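Local structure of putative hyaluronoglucosaminidase (Clostridium perfringens, 6PWI) at residues K69-E74 and S146-I151; T357-W362 and N417-V422; I499-R504 and L513-V518. The protein probably hydrolyses N-acetylhexosamine linkages in glycans, as a secreted, cell-wall-bound glycoside hydrolase of family 84. All blocks are in the same frame, centred on the assembly; numbering follows the deposited sequence.

Contact 1 (K69-E74 and S146-I151); sequences KNRLLE and SAFYGI
R71 and F148 both set CG anti to the backbone N (chi1 -169° in R71), which sends the two side chains into the groove between their helices, where they cross at about a right angle. The helices, 66-78 and 144-158, lie side by side on the mixed sheet of the alpha/beta domain that matches domain 2 of glycosyl hydrolase family 20. Their short segments run almost parallel, 6° apart, with the axes 9.4 Å from each other.

R71 spreads along the F148 ring. Its CG sits over one face, offset toward the rim and 4.0 Å from the centroid, a CH-pi contact. Bends at chi2 and chi3 then carry the rest of the chain past the end of the ring, and R71 NE comes within 3.4 Å of F148 CZ. The guanidinium plane is turned 24° from the ring, and its approach is oblique. Polar partners hold this group in place: R71 NE hydrogen-bonds T152 OG1, one turn on from F148, and R71 NH1 forms a salt bridge with E74 OE2 at 3.3 Å, whose hydrogen bond is weak, with E74 CD in the guanidinium plane, at its edge.

Closer to the sheet the packing is apolar. L72 faces V58 and F60 of strand 55-60 and F96 of strand 94-100, and I151 rests on I98 of the latter strand. Across the helix pair I151 presents a single methyl: its CG2 lies 3.8 Å from R71 CG, 3.7 Å from R71 O and 3.7 Å from L72 CA.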
loop_
_atom_site.group_PDB
_atom_site.type_symbol
_atom_site.label_atom_id
_atom_site.label_comp_id
_atom_site.label_asym_id
_atom_site.label_seq_id
_atom_site.Cartn_x
_atom_site.Cartn_y
_atom_site.Cartn_z
ATOM N N LYS A 69 -3.245 14.560 19.060
ATOM C CA LYS A 69 -2.905 15.958 19.266
ATOM C C LYS A 69 -1.731 16.341 18.363
ATOM O O LYS A 69 -1.792 17.358 17.672
ATOM C CB LYS A 69 -2.604 16.266 20.736
ATOM C CG LYS A 69 -3.710 15.923 21.728
ATOM C CD LYS A 69 -3.425 16.408 23.138
ATOM C CE LYS A 69 -4.325 15.774 24.178
ATOM N NZ LYS A 69 -4.329 16.517 25.463
ATOM N N ASN A 70 -0.676 15.513 18.365
ATOM C CA ASN A 70 0.538 15.749 17.592
ATOM C C ASN A 70 0.222 15.871 16.101
ATOM O O ASN A 70 0.862 16.643 15.387
ATOM C CB ASN A 70 1.592 14.667 17.839
ATOM C CG ASN A 70 2.265 14.794 19.190
ATOM O OD1 ASN A 70 2.471 15.899 19.687
ATOM N ND2 ASN A 70 2.632 13.678 19.792
ATOM N N ARG A 71 -0.774 15.105 15.645
ATOM C CA ARG A 71 -1.192 15.144 14.254
ATOM C C ARG A 71 -1.766 16.518 13.898
ATOM O O ARG A 71 -1.524 17.015 12.798
ATOM C CB ARG A 71 -2.157 13.998 13.932
ATOM C CG ARG A 71 -2.423 13.805 12.444
ATOM C CD ARG A 71 -1.178 13.511 11.626
ATOM N NE ARG A 71 -1.471 12.474 10.651
ATOM C CZ ARG A 71 -0.608 12.003 9.758
ATOM N NH1 ARG A 71 0.619 12.490 9.703
ATOM N NH2 ARG A 71 -0.977 11.048 8.922
ATOM N N LEU A 72 -2.524 17.130 14.818
ATOM C CA LEU A 72 -3.067 18.451 14.544
ATOM C C LEU A 72 -1.934 19.471 14.501
ATOM O O LEU A 72 -1.937 20.364 13.660
ATOM C CB LEU A 72 -4.125 18.843 15.581
ATOM C CG LEU A 72 -4.737 20.229 15.358
ATOM C CD1 LEU A 72 -5.747 20.207 14.219
ATOM C CD2 LEU A 72 -5.375 20.767 16.626
ATOM N N LEU A 73 -0.962 19.318 15.403
ATOM C CA LEU A 73 0.118 20.285 15.509
ATOM C C LEU A 73 1.004 20.252 14.262
ATOM O O LEU A 73 1.493 21.299 13.841
ATOM C CB LEU A 73 0.897 20.067 16.811
ATOM C CG LEU A 73 0.070 20.234 18.091
ATOM C CD1 LEU A 73 0.936 20.143 19.340
ATOM C CD2 LEU A 73 -0.720 21.532 18.084
ATOM N N GLU A 74 1.184 19.058 13.673
ATOM C CA GLU A 74 1.788 18.882 12.359
ATOM C C GLU A 74 1.022 19.709 11.330
ATOM O O GLU A 74 1.612 20.414 10.514
ATOM C CB GLU A 74 1.644 17.433 11.895
ATOM C CG GLU A 74 2.929 16.625 11.872
ATOM C CD GLU A 74 2.791 15.324 11.090
ATOM O OE1 GLU A 74 2.837 15.378 9.842
ATOM O OE2 GLU A 74 2.607 14.260 11.727
ATOM N N SER A 146 -10.389 7.649 14.659
ATOM C CA SER A 146 -11.167 8.268 13.595
ATOM C C SER A 146 -10.964 9.781 13.558
ATOM O O SER A 146 -10.980 10.383 12.484
ATOM C CB SER A 146 -12.614 7.918 13.724
ATOM O OG SER A 146 -12.774 6.509 13.750
ATOM N N ALA A 147 -10.772 10.394 14.734
ATOM C CA ALA A 147 -10.474 11.816 14.768
ATOM C C ALA A 147 -9.161 12.062 14.031
ATOM O O ALA A 147 -9.057 13.000 13.245
ATOM C CB ALA A 147 -10.439 12.338 16.189
ATOM N N PHE A 148 -8.183 11.185 14.286
ATOM C CA PHE A 148 -6.889 11.192 13.624
ATOM C C PHE A 148 -7.050 11.179 12.100
ATOM O O PHE A 148 -6.466 12.021 11.419
ATOM C CB PHE A 148 -6.051 10.012 14.119
ATOM C CG PHE A 148 -4.616 9.995 13.661
ATOM C CD1 PHE A 148 -3.599 10.434 14.496
ATOM C CD2 PHE A 148 -4.277 9.503 12.412
ATOM C CE1 PHE A 148 -2.274 10.397 14.083
ATOM C CE2 PHE A 148 -2.955 9.472 11.997
ATOM C CZ PHE A 148 -1.953 9.915 12.834
ATOM N N TYR A 149 -7.845 10.238 11.567
ATOM C CA TYR A 149 -8.117 10.198 10.134
ATOM C C TYR A 149 -8.684 11.534 9.643
ATOM O O TYR A 149 -8.272 12.025 8.588
ATOM C CB TYR A 149 -9.021 9.021 9.750
ATOM C CG TYR A 149 -8.545 7.684 10.258
ATOM C CD1 TYR A 149 -7.198 7.349 10.240
ATOM C CD2 TYR A 149 -9.441 6.755 10.770
ATOM C CE1 TYR A 149 -6.748 6.134 10.728
ATOM C CE2 TYR A 149 -9.004 5.531 11.255
ATOM C CZ TYR A 149 -7.654 5.220 11.234
ATOM O OH TYR A 149 -7.212 4.018 11.712
ATOM N N GLY A 150 -9.620 12.114 10.413
ATOM C CA GLY A 150 -10.170 13.422 10.100
ATOM C C GLY A 150 -9.073 14.472 9.930
ATOM O O GLY A 150 -9.067 15.229 8.958
ATOM N N ILE A 151 -8.125 14.478 10.872
ATOM C CA ILE A 151 -7.050 15.454 10.880
ATOM C C ILE A 151 -6.100 15.202 9.707
ATOM O O ILE A 151 -5.510 16.145 9.180
ATOM C CB ILE A 151 -6.328 15.457 12.243
ATOM C CG1 ILE A 151 -7.289 15.796 13.388
ATOM C CG2 ILE A 151 -5.130 16.393 12.222
ATOM C CD1 ILE A 151 -6.731 15.508 14.760
#

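Contact 2 (T357-W362 and N417-V422); sequences TIDIMW and NFKGIV
The D359 carboxylate is the flat group that meets the other segment: K419 NZ reaches its OD1 nearly along the C-O axis, at 3.0 Å, forming a salt bridge with a hydrogen bond. The fold is a (beta/alpha)8 barrel. Strands 359-362 and 418-423 are the sixth and eighth, separated by strand 387-391, so side chains make this contact without backbone pairing. The touching parts run 52° apart. D359 begins its strand and K419 sits where the chain turns a corner, which puts the ion pair at the N-terminal end of the barrel, the end opposite the one where active sites of this fold lie.

At the other carboxylate oxygen, D359 OD2 takes a weak hydrogen bond from W179 NE1 and lies close to E326 OE1. That crowding of like charge would tend to raise the proton affinity of one of the two carboxylates, and the lysine ammonium probably offsets part of it.

Water 1 bridges the pair, 2.7 Å from K419 NZ and 2.6 Å from D359 OD1, so OD1 has both the ammonium and the water as partners.

Further along the two strands, M361 and V422 meet inside the barrel against F388 of the intervening strand. The M361 chain bends at its last torsion (chi3 82°) and crosses V422 at about a right angle, bringing M361 CE to 3.5 Å from V422 CG2.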
loop_
_atom_site.group_PDB
_atom_site.type_symbol
_atom_site.label_atom_id
_atom_site.label_comp_id
_atom_site.label_asym_id
_atom_site.label_seq_id
_atom_site.Cartn_x
_atom_site.Cartn_y
_atom_site.Cartn_z
ATOM N N THR A 357 -14.291 -12.969 16.941
ATOM C CA THR A 357 -13.616 -11.686 16.800
ATOM C C THR A 357 -12.384 -11.797 15.901
ATOM O O THR A 357 -11.876 -10.781 15.429
ATOM C CB THR A 357 -13.184 -11.143 18.169
ATOM O OG1 THR A 357 -12.374 -12.144 18.794
ATOM C CG2 THR A 357 -14.350 -10.749 19.052
ATOM N N ILE A 358 -11.893 -13.024 15.684
ATOM C CA ILE A 358 -10.637 -13.234 14.983
ATOM C C ILE A 358 -10.854 -13.051 13.482
ATOM O O ILE A 358 -11.803 -13.590 12.918
ATOM C CB ILE A 358 -10.035 -14.607 15.340
ATOM C CG1 ILE A 358 -9.692 -14.682 16.832
ATOM C CG2 ILE A 358 -8.832 -14.920 14.466
ATOM C CD1 ILE A 358 -9.481 -16.087 17.354
ATOM N N ASP A 359 -9.960 -12.280 12.858
ATOM C CA ASP A 359 -9.975 -12.025 11.426
ATOM C C ASP A 359 -9.097 -13.042 10.701
ATOM O O ASP A 359 -7.874 -13.009 10.817
ATOM C CB ASP A 359 -9.562 -10.581 11.136
ATOM C CG ASP A 359 -10.400 -9.609 11.949
ATOM O OD1 ASP A 359 -11.645 -9.660 11.808
ATOM O OD2 ASP A 359 -9.809 -8.853 12.761
ATOM N N ILE A 360 -9.742 -13.946 9.957
ATOM C CA ILE A 360 -9.048 -14.999 9.234
ATOM C C ILE A 360 -8.753 -14.511 7.813
ATOM O O ILE A 360 -9.621 -13.939 7.152
ATOM C CB ILE A 360 -9.892 -16.287 9.263
ATOM C CG1 ILE A 360 -10.039 -16.811 10.695
ATOM C CG2 ILE A 360 -9.311 -17.330 8.319
ATOM C CD1 ILE A 360 -11.279 -17.644 10.944
ATOM N N MET A 361 -7.516 -14.735 7.357
ATOM C CA MET A 361 -7.044 -14.182 6.098
ATOM C C MET A 361 -7.207 -15.201 4.971
ATOM O O MET A 361 -7.469 -16.378 5.215
ATOM C CB MET A 361 -5.579 -13.753 6.189
ATOM C CG MET A 361 -5.333 -12.730 7.268
ATOM S SD MET A 361 -3.832 -11.782 6.952
ATOM C CE MET A 361 -4.456 -10.572 5.783
ATOM N N TRP A 362 -7.027 -14.717 3.738
ATOM C CA TRP A 362 -7.376 -15.422 2.517
ATOM C C TRP A 362 -6.680 -14.704 1.369
ATOM O O TRP A 362 -6.665 -13.473 1.350
ATOM C CB TRP A 362 -8.895 -15.356 2.344
ATOM C CG TRP A 362 -9.503 -16.210 1.274
ATOM C CD1 TRP A 362 -10.144 -15.786 0.142
ATOM C CD2 TRP A 362 -9.604 -17.643 1.277
ATOM N NE1 TRP A 362 -10.622 -16.857 -0.566
ATOM C CE2 TRP A 362 -10.300 -18.008 0.104
ATOM C CE3 TRP A 362 -9.168 -18.645 2.152
ATOM C CZ2 TRP A 362 -10.567 -19.336 -0.214
ATOM C CZ3 TRP A 362 -9.430 -19.958 1.836
ATOM C CH2 TRP A 362 -10.125 -20.291 0.672
ATOM N N ASN A 417 -18.011 -7.919 0.133
ATOM C CA ASN A 417 -18.271 -8.928 1.153
ATOM C C ASN A 417 -16.988 -9.371 1.863
ATOM O O ASN A 417 -16.715 -10.571 1.972
ATOM C CB ASN A 417 -19.054 -10.114 0.570
ATOM C CG ASN A 417 -18.415 -10.714 -0.670
ATOM O OD1 ASN A 417 -17.635 -10.055 -1.362
ATOM N ND2 ASN A 417 -18.740 -11.966 -0.963
ATOM N N PHE A 418 -16.210 -8.407 2.374
ATOM C CA PHE A 418 -14.951 -8.740 3.024
ATOM C C PHE A 418 -14.536 -7.626 3.980
ATOM O O PHE A 418 -15.014 -6.501 3.858
ATOM C CB PHE A 418 -13.876 -9.123 1.997
ATOM C CG PHE A 418 -13.332 -7.987 1.171
ATOM C CD1 PHE A 418 -12.019 -7.575 1.318
ATOM C CD2 PHE A 418 -14.133 -7.325 0.254
ATOM C CE1 PHE A 418 -11.516 -6.528 0.561
ATOM C CE2 PHE A 418 -13.626 -6.281 -0.505
ATOM C CZ PHE A 418 -12.317 -5.886 -0.354
ATOM N N LYS A 419 -13.625 -7.969 4.902
ATOM C CA LYS A 419 -13.347 -7.205 6.109
ATOM C C LYS A 419 -12.258 -6.163 5.866
ATOM O O LYS A 419 -12.085 -5.252 6.670
ATOM C CB LYS A 419 -12.874 -8.140 7.228
ATOM C CG LYS A 419 -13.936 -9.049 7.826
ATOM C CD LYS A 419 -13.468 -9.815 9.047
ATOM C CE LYS A 419 -14.590 -10.069 10.039
ATOM N NZ LYS A 419 -14.213 -11.106 11.031
ATOM N N GLY A 420 -11.502 -6.308 4.772
ATOM C CA GLY A 420 -10.384 -5.419 4.513
ATOM C C GLY A 420 -9.272 -6.103 3.727
ATOM O O GLY A 420 -9.392 -7.265 3.352
ATOM N N ILE A 421 -8.179 -5.369 3.496
ATOM C CA ILE A 421 -7.166 -5.842 2.572
ATOM C C ILE A 421 -5.789 -5.348 3.013
ATOM O O ILE A 421 -5.641 -4.213 3.470
ATOM C CB ILE A 421 -7.535 -5.433 1.126
ATOM C CG1 ILE A 421 -6.487 -5.891 0.106
ATOM C CG2 ILE A 421 -7.839 -3.943 1.026
ATOM C CD1 ILE A 421 -7.026 -6.059 -1.304
ATOM N N VAL A 422 -4.788 -6.229 2.893
ATOM C CA VAL A 422 -3.397 -5.820 3.010
ATOM C C VAL A 422 -2.652 -6.230 1.744
ATOM O O VAL A 422 -2.959 -7.261 1.154
ATOM C CB VAL A 422 -2.717 -6.371 4.278
ATOM C CG1 VAL A 422 -3.293 -5.756 5.542
ATOM C CG2 VAL A 422 -2.734 -7.888 4.350
HETATM O O HOH W 1 -13.562 -10.197 13.502
#

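Contact 3 (I499-R504 and L513-V518); sequences IEEFTR and LDYSKV
The contact between E501 and Y515 is of CH-pi type: E501 CG stands over one face of the Y515 ring, offset toward the rim, 4.1 Å from the centroid and 26° off the normal. E501 CB comes to 3.6 Å from Y515 CE2. With its CG anti to the backbone N (chi1 -158°), Y515 lays the ring across the gap between the helices; V518 CB, from its own helix, lies over the opposite face.

Apolar packing continues at the ring edges. F502 CB lies in the plane of the Y515 ring, 4.0 Å from CD2. The F502 ring in turn meets S516 edge-on, with F502 CE1 3.8 Å from S516 CB, while F616 and L620 of helix 613-623 also pack on F502.

The polar bonds do not join the two segments. A bend at chi2 leads the E501 carboxylate away from the tyrosine, nearly perpendicular to its ring, and OE2 receives a weak bond from R504 NH1 at 2.8 Å, part of a salt bridge. R504 is paired further with E508 and E510 in the connection between the helices. S516 OG donates to L513 O at 3.0 Å, from above the carbonyl plane.

With 158° between the segment axes and 10.2 Å at closest approach, helices 496-507 and 513-536 form an antiparallel helical hairpin, part of the C-terminal helical bundle.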
loop_
_atom_site.group_PDB
_atom_site.type_symbol
_atom_site.label_atom_id
_atom_site.label_comp_id
_atom_site.label_asym_id
_atom_site.label_seq_id
_atom_site.Cartn_x
_atom_site.Cartn_y
_atom_site.Cartn_z
ATOM N N ILE A 499 3.291 1.756 -30.707
ATOM C CA ILE A 499 4.236 0.711 -31.072
ATOM C C ILE A 499 3.655 -0.141 -32.200
ATOM O O ILE A 499 4.352 -0.442 -33.170
ATOM C CB ILE A 499 4.637 -0.143 -29.850
ATOM C CG1 ILE A 499 5.630 0.598 -28.951
ATOM C CG2 ILE A 499 5.192 -1.490 -30.288
ATOM C CD1 ILE A 499 5.771 0.003 -27.568
ATOM N N GLU A 500 2.383 -0.521 -32.064
ATOM C CA GLU A 500 1.752 -1.440 -32.996
ATOM C C GLU A 500 1.606 -0.789 -34.368
ATOM O O GLU A 500 1.835 -1.443 -35.383
ATOM C CB GLU A 500 0.441 -1.988 -32.433
ATOM C CG GLU A 500 0.678 -3.112 -31.444
ATOM C CD GLU A 500 -0.498 -3.577 -30.599
ATOM O OE1 GLU A 500 -1.610 -3.012 -30.744
ATOM O OE2 GLU A 500 -0.292 -4.515 -29.787
ATOM N N GLU A 501 1.254 0.504 -34.386
ATOM C CA GLU A 501 1.069 1.225 -35.634
ATOM C C GLU A 501 2.398 1.369 -36.375
ATOM O O GLU A 501 2.461 1.146 -37.584
ATOM C CB GLU A 501 0.396 2.576 -35.408
ATOM C CG GLU A 501 -0.021 3.245 -36.703
ATOM C CD GLU A 501 -0.736 2.365 -37.725
ATOM O OE1 GLU A 501 -1.249 1.287 -37.353
ATOM O OE2 GLU A 501 -0.792 2.764 -38.904
ATOM N N PHE A 502 3.464 1.739 -35.656
ATOM C CA PHE A 502 4.759 1.852 -36.306
ATOM C C PHE A 502 5.150 0.503 -36.910
ATOM O O PHE A 502 5.665 0.445 -38.023
ATOM C CB PHE A 502 5.831 2.419 -35.370
ATOM C CG PHE A 502 7.144 2.697 -36.055
ATOM C CD1 PHE A 502 7.402 3.940 -36.617
ATOM C CD2 PHE A 502 8.106 1.704 -36.172
ATOM C CE1 PHE A 502 8.595 4.191 -37.278
ATOM C CE2 PHE A 502 9.301 1.954 -36.834
ATOM C CZ PHE A 502 9.543 3.195 -37.384
ATOM N N THR A 503 4.874 -0.585 -36.186
ATOM C CA THR A 503 5.275 -1.904 -36.637
ATOM C C THR A 503 4.524 -2.278 -37.913
ATOM O O THR A 503 5.138 -2.768 -38.854
ATOM C CB THR A 503 5.154 -2.948 -35.518
ATOM O OG1 THR A 503 5.969 -2.475 -34.445
ATOM C CG2 THR A 503 5.613 -4.327 -35.939
ATOM N N ARG A 504 3.205 -2.052 -37.947
ATOM C CA ARG A 504 2.449 -2.471 -39.120
ATOM C C ARG A 504 2.868 -1.642 -40.331
ATOM O O ARG A 504 3.124 -2.201 -41.391
ATOM C CB ARG A 504 0.940 -2.569 -38.872
ATOM C CG ARG A 504 0.235 -1.231 -38.760
ATOM C CD ARG A 504 -1.215 -1.324 -39.211
ATOM N NE ARG A 504 -1.313 -1.337 -40.658
ATOM C CZ ARG A 504 -1.171 -0.274 -41.448
ATOM N NH1 ARG A 504 -0.914 0.922 -40.946
ATOM N NH2 ARG A 504 -1.277 -0.422 -42.753
ATOM N N LEU A 513 8.214 7.740 -42.333
ATOM C CA LEU A 513 8.887 9.011 -42.105
ATOM C C LEU A 513 8.108 9.883 -41.116
ATOM O O LEU A 513 8.687 10.448 -40.191
ATOM C CB LEU A 513 9.106 9.727 -43.443
ATOM C CG LEU A 513 10.149 9.110 -44.382
ATOM C CD1 LEU A 513 10.460 10.054 -45.535
ATOM C CD2 LEU A 513 11.430 8.747 -43.640
ATOM N N ASP A 514 6.789 9.978 -41.296
ATOM C CA ASP A 514 5.988 10.880 -40.490
ATOM C C ASP A 514 5.684 10.276 -39.123
ATOM O O ASP A 514 5.735 10.957 -38.099
ATOM C CB ASP A 514 4.702 11.271 -41.214
ATOM C CG ASP A 514 4.949 12.406 -42.189
ATOM O OD1 ASP A 514 5.288 13.525 -41.714
ATOM O OD2 ASP A 514 4.832 12.155 -43.412
ATOM N N TYR A 515 5.342 8.992 -39.114
ATOM C CA TYR A 515 4.948 8.394 -37.857
ATOM C C TYR A 515 6.161 8.295 -36.935
ATOM O O TYR A 515 6.012 8.344 -35.717
ATOM C CB TYR A 515 4.166 7.099 -38.087
ATOM C CG TYR A 515 3.297 6.725 -36.917
ATOM C CD1 TYR A 515 2.226 7.521 -36.546
ATOM C CD2 TYR A 515 3.568 5.601 -36.156
ATOM C CE1 TYR A 515 1.424 7.193 -35.466
ATOM C CE2 TYR A 515 2.775 5.255 -35.075
ATOM C CZ TYR A 515 1.700 6.055 -34.728
ATOM O OH TYR A 515 0.923 5.727 -33.656
ATOM N N SER A 516 7.361 8.224 -37.519
ATOM C CA SER A 516 8.573 8.053 -36.736
ATOM C C SER A 516 8.761 9.228 -35.780
ATOM O O SER A 516 9.263 9.048 -34.678
ATOM C CB SER A 516 9.782 7.824 -37.596
ATOM O OG SER A 516 10.290 9.047 -38.101
ATOM N N LYS A 517 8.332 10.420 -36.202
ATOM C CA LYS A 517 8.367 11.600 -35.350
ATOM C C LYS A 517 7.543 11.356 -34.082
ATOM O O LYS A 517 7.994 11.653 -32.976
ATOM C CB LYS A 517 7.839 12.832 -36.094
ATOM C CG LYS A 517 8.623 13.279 -37.322
ATOM C CD LYS A 517 10.035 13.716 -37.027
ATOM C CE LYS A 517 10.421 14.965 -37.792
ATOM N NZ LYS A 517 11.891 15.095 -37.946
ATOM N N VAL A 518 6.330 10.820 -34.262
ATOM C CA VAL A 518 5.401 10.573 -33.173
ATOM C C VAL A 518 6.040 9.627 -32.156
ATOM O O VAL A 518 6.027 9.911 -30.960
ATOM C CB VAL A 518 4.053 10.025 -33.691
ATOM C CG1 VAL A 518 3.103 9.657 -32.557
ATOM C CG2 VAL A 518 3.388 10.992 -34.661
#

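How the contacts relate
The three contacts follow one another along the chain and sample three successive parts of the deposited fragment: the N-terminal alpha/beta domain, the catalytic barrel and the C-terminal helical bundle. Contacts 1 and 2 are neighbours, with centres 26 Å apart and nearest atoms about 12 Å apart, but they do not touch. Contact 3 lies across the centre of the chain from both; its centre is 52 Å from that of contact 1 and 48 Å from that of contact 2. Only contact 2 belongs to the barrel that carries D299, the predicted proton donor. D299 follows strand 293-296, at the C-terminal end of the barrel, whereas the D359-K419 pair sits at the other end.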